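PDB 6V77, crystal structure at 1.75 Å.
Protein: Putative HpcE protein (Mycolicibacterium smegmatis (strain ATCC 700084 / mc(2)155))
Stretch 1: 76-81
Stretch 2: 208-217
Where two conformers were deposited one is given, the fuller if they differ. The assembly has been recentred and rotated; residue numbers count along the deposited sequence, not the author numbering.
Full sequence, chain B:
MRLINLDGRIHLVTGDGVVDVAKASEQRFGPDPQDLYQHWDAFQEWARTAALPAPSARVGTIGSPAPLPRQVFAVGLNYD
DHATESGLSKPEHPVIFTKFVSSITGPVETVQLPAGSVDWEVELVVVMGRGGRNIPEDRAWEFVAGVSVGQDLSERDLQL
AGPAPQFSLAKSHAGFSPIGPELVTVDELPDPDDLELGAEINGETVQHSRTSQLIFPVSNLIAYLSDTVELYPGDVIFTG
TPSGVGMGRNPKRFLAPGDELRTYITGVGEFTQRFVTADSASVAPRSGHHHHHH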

# COMPACT_ATOMS: atom_id res chain seq x y z
N GLY B 76 8.33 6.77 10.22
CA GLY B 76 9.73 6.82 10.61
C GLY B 76 9.98 7.89 11.66
O GLY B 76 9.15 8.77 11.87
N LEU B 77 11.13 7.80 12.31
CA LEU B 77 11.60 8.76 13.31
C LEU B 77 10.49 9.37 14.14
O LEU B 77 10.21 10.57 14.01
CB LEU B 77 12.40 9.87 12.63
CG LEU B 77 13.49 9.39 11.68
CD1 LEU B 77 14.22 10.57 11.07
CD2 LEU B 77 14.47 8.44 12.38
N ASN B 78 9.84 8.58 14.99
CA ASN B 78 8.73 9.09 15.80
C ASN B 78 8.98 8.92 17.29
O ASN B 78 8.04 9.01 18.09
CB ASN B 78 7.41 8.43 15.37
CG ASN B 78 6.19 9.24 15.80
OD1 ASN B 78 6.32 10.40 16.20
ND2 ASN B 78 5.01 8.63 15.71
N TYR B 79 10.23 8.68 17.68
CA TYR B 79 10.69 8.80 19.06
C TYR B 79 11.99 9.59 18.98
O TYR B 79 12.81 9.33 18.10
CB TYR B 79 10.95 7.44 19.73
CG TYR B 79 9.72 6.57 19.99
CD1 TYR B 79 9.26 6.36 21.29
CD2 TYR B 79 9.04 5.94 18.93
CE1 TYR B 79 8.16 5.56 21.54
CE2 TYR B 79 7.92 5.14 19.17
CZ TYR B 79 7.49 4.95 20.48
OH TYR B 79 6.40 4.16 20.74
N ASP B 80 12.17 10.56 19.87
CA ASP B 80 13.32 11.46 19.71
C ASP B 80 14.63 10.70 19.77
O ASP B 80 15.55 10.98 18.98
CB ASP B 80 13.32 12.55 20.78
CG ASP B 80 14.35 13.63 20.48
OD1 ASP B 80 14.46 14.04 19.30
OD2 ASP B 80 15.06 14.07 21.42
N ASP B 81 14.75 9.74 20.68
CA ASP B 81 16.02 9.05 20.83
C ASP B 81 16.30 8.12 19.66
O ASP B 81 17.46 7.85 19.35
CB ASP B 81 16.04 8.29 22.16
CG ASP B 81 15.95 9.23 23.34
OD1 ASP B 81 16.24 10.44 23.18
OD2 ASP B 81 15.57 8.76 24.44
N HIS B 208 13.37 -0.53 24.98
CA HIS B 208 12.43 -0.41 26.09
C HIS B 208 12.05 1.05 26.29
O HIS B 208 12.91 1.87 26.64
CB HIS B 208 13.01 -0.97 27.39
CG HIS B 208 12.15 -0.68 28.59
ND1 HIS B 208 12.53 0.19 29.59
CD2 HIS B 208 10.92 -1.13 28.93
CE1 HIS B 208 11.58 0.26 30.50
NE2 HIS B 208 10.58 -0.53 30.12
N SER B 209 10.78 1.37 26.10
CA SER B 209 10.32 2.75 26.21
C SER B 209 8.81 2.73 26.50
O SER B 209 8.24 1.69 26.84
CB SER B 209 10.65 3.51 24.91
OG SER B 209 10.48 4.90 25.08
N ARG B 210 8.18 3.89 26.38
CA ARG B 210 6.73 4.00 26.50
C ARG B 210 6.22 4.88 25.36
O ARG B 210 6.90 5.82 24.95
CB ARG B 210 6.29 4.61 27.85
CG ARG B 210 6.74 3.80 29.09
CD ARG B 210 6.05 4.30 30.38
NE ARG B 210 4.62 3.98 30.40
CZ ARG B 210 4.11 2.89 30.97
NH1 ARG B 210 2.80 2.66 30.92
NH2 ARG B 210 4.91 2.01 31.57
N THR B 211 5.02 4.56 24.85
CA THR B 211 4.52 5.34 23.72
C THR B 211 4.17 6.77 24.09
O THR B 211 3.84 7.56 23.18
CB THR B 211 3.29 4.69 23.09
OG1 THR B 211 2.22 4.67 24.05
CG2 THR B 211 3.60 3.27 22.65
N SER B 212 4.21 7.13 25.37
CA SER B 212 4.15 8.53 25.75
C SER B 212 5.34 9.32 25.21
O SER B 212 5.30 10.56 25.20
CB SER B 212 4.06 8.66 27.28
OG SER B 212 5.10 7.91 27.88
N GLN B 213 6.39 8.64 24.74
CA GLN B 213 7.52 9.30 24.10
C GLN B 213 7.34 9.47 22.59
O GLN B 213 8.28 9.89 21.92
CB GLN B 213 8.83 8.51 24.37
CG GLN B 213 9.23 8.48 25.84
CD GLN B 213 9.30 9.86 26.43
OE1 GLN B 213 8.59 10.18 27.38
NE2 GLN B 213 10.15 10.70 25.88
N LEU B 214 6.17 9.16 22.03
CA LEU B 214 5.96 9.41 20.61
C LEU B 214 6.07 10.91 20.34
O LEU B 214 5.51 11.73 21.08
CB LEU B 214 4.58 8.89 20.17
CG LEU B 214 4.45 7.38 19.97
CD1 LEU B 214 2.97 7.02 19.91
CD2 LEU B 214 5.14 6.95 18.66
N ILE B 215 6.81 11.28 19.30
CA ILE B 215 6.87 12.68 18.90
C ILE B 215 5.51 13.12 18.39
O ILE B 215 4.99 14.19 18.75
CB ILE B 215 7.96 12.90 17.84
CG1 ILE B 215 9.34 12.56 18.42
CG2 ILE B 215 7.93 14.33 17.33
CD1 ILE B 215 10.45 12.50 17.35
N PHE B 216 4.90 12.30 17.54
CA PHE B 216 3.56 12.52 17.02
C PHE B 216 2.68 11.42 17.58
O PHE B 216 2.79 10.26 17.14
CB PHE B 216 3.58 12.51 15.49
CG PHE B 216 4.62 13.44 14.91
CD1 PHE B 216 4.43 14.82 14.95
CD2 PHE B 216 5.79 12.94 14.36
CE1 PHE B 216 5.39 15.68 14.44
CE2 PHE B 216 6.75 13.80 13.86
CZ PHE B 216 6.55 15.17 13.90
N PRO B 217 1.85 11.70 18.58
CA PRO B 217 1.02 10.64 19.17
C PRO B 217 0.03 10.08 18.17
O PRO B 217 -0.17 10.62 17.09
CB PRO B 217 0.30 11.36 20.32
CG PRO B 217 1.22 12.47 20.69
CD PRO B 217 1.81 12.94 19.37
O HOH W 1 10.55 11.22 21.97

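One residue, Asn78, takes part in all three direct hydrogen bonds between these stretches. Its side-chain amide binds the backbone of Phe216 at both ends. Phe216 N donates to Asn78 OD1 at 2.7 Å, and Asn78 ND2 donates to Phe216 O at 3.1 Å. The N-H...O angles are 159° and 160°, so both bonds are close to straight. An amide group carries an acceptor and a donor side by side, and here they match the N-H and C=O of a single residue. The side chain thus pairs with Phe216 much as a neighbouring strand would.

The third bond uses the backbone of Asn78. Ile215 N donates to Asn78 O at 2.9 Å, with an angle of 165°. Asn78 O also receives a CA-H...O contact from Leu214 CA at 3.3 Å. Through these contacts Asn78 engages three consecutive residues, Leu214, Ile215 and Phe216. Its CA-to-CB bond points sideways, but chi1 is t and the end of the side chain comes nearer to the other stretch. Asn78 ND2 is also hydrogen-bonded elsewhere in the structure.

Tyr79 has the largest area covered by the opposite stretch. Its CA-to-CB bond points away, yet the ring end comes nearer, with chi1 in the m well. The ring touches several residues along the other stretch. Tyr79 CE2 packs against Leu214 CD2 at 3.4 Å, an apolar contact. Arg210 O lies at the ring edge, near its plane, 3.6 Å from Tyr79 CE1. Tyr79 OH is 3.5 Å from Thr211 CG2. Tyr79 CD1 is 3.7 Å from Gln213 O and 3.8 Å from Gln213 CB.

Residues 211-213, which lie beside this ring, form a 3-10 segment. Gln213 N donates to Arg210 O at 2.9 Å, and Leu214 N donates to Thr211 O at 3.1 Å. Both are the i to i+3 bonds typical of that geometry.

Ile215 points its CA-to-CB bond toward stretch 1. Ile215 CD1 reaches the backbone, lying 3.6 Å from Asp80 N and 3.7 Å from Tyr79 C. Leu77 O is 3.9 Å from Ile215 CD1, while the Leu77 side chain leads away.

Asp80 begins the helical part of stretch 1, right after Tyr79 at the N-cap position. A water bridges it to Gln213. The water accepts from Asp80 N at 2.7 Å and donates to Gln213 O at 2.6 Å. Asp80 N and Gln213 O are 4.4 Å apart, and the water spans that gap.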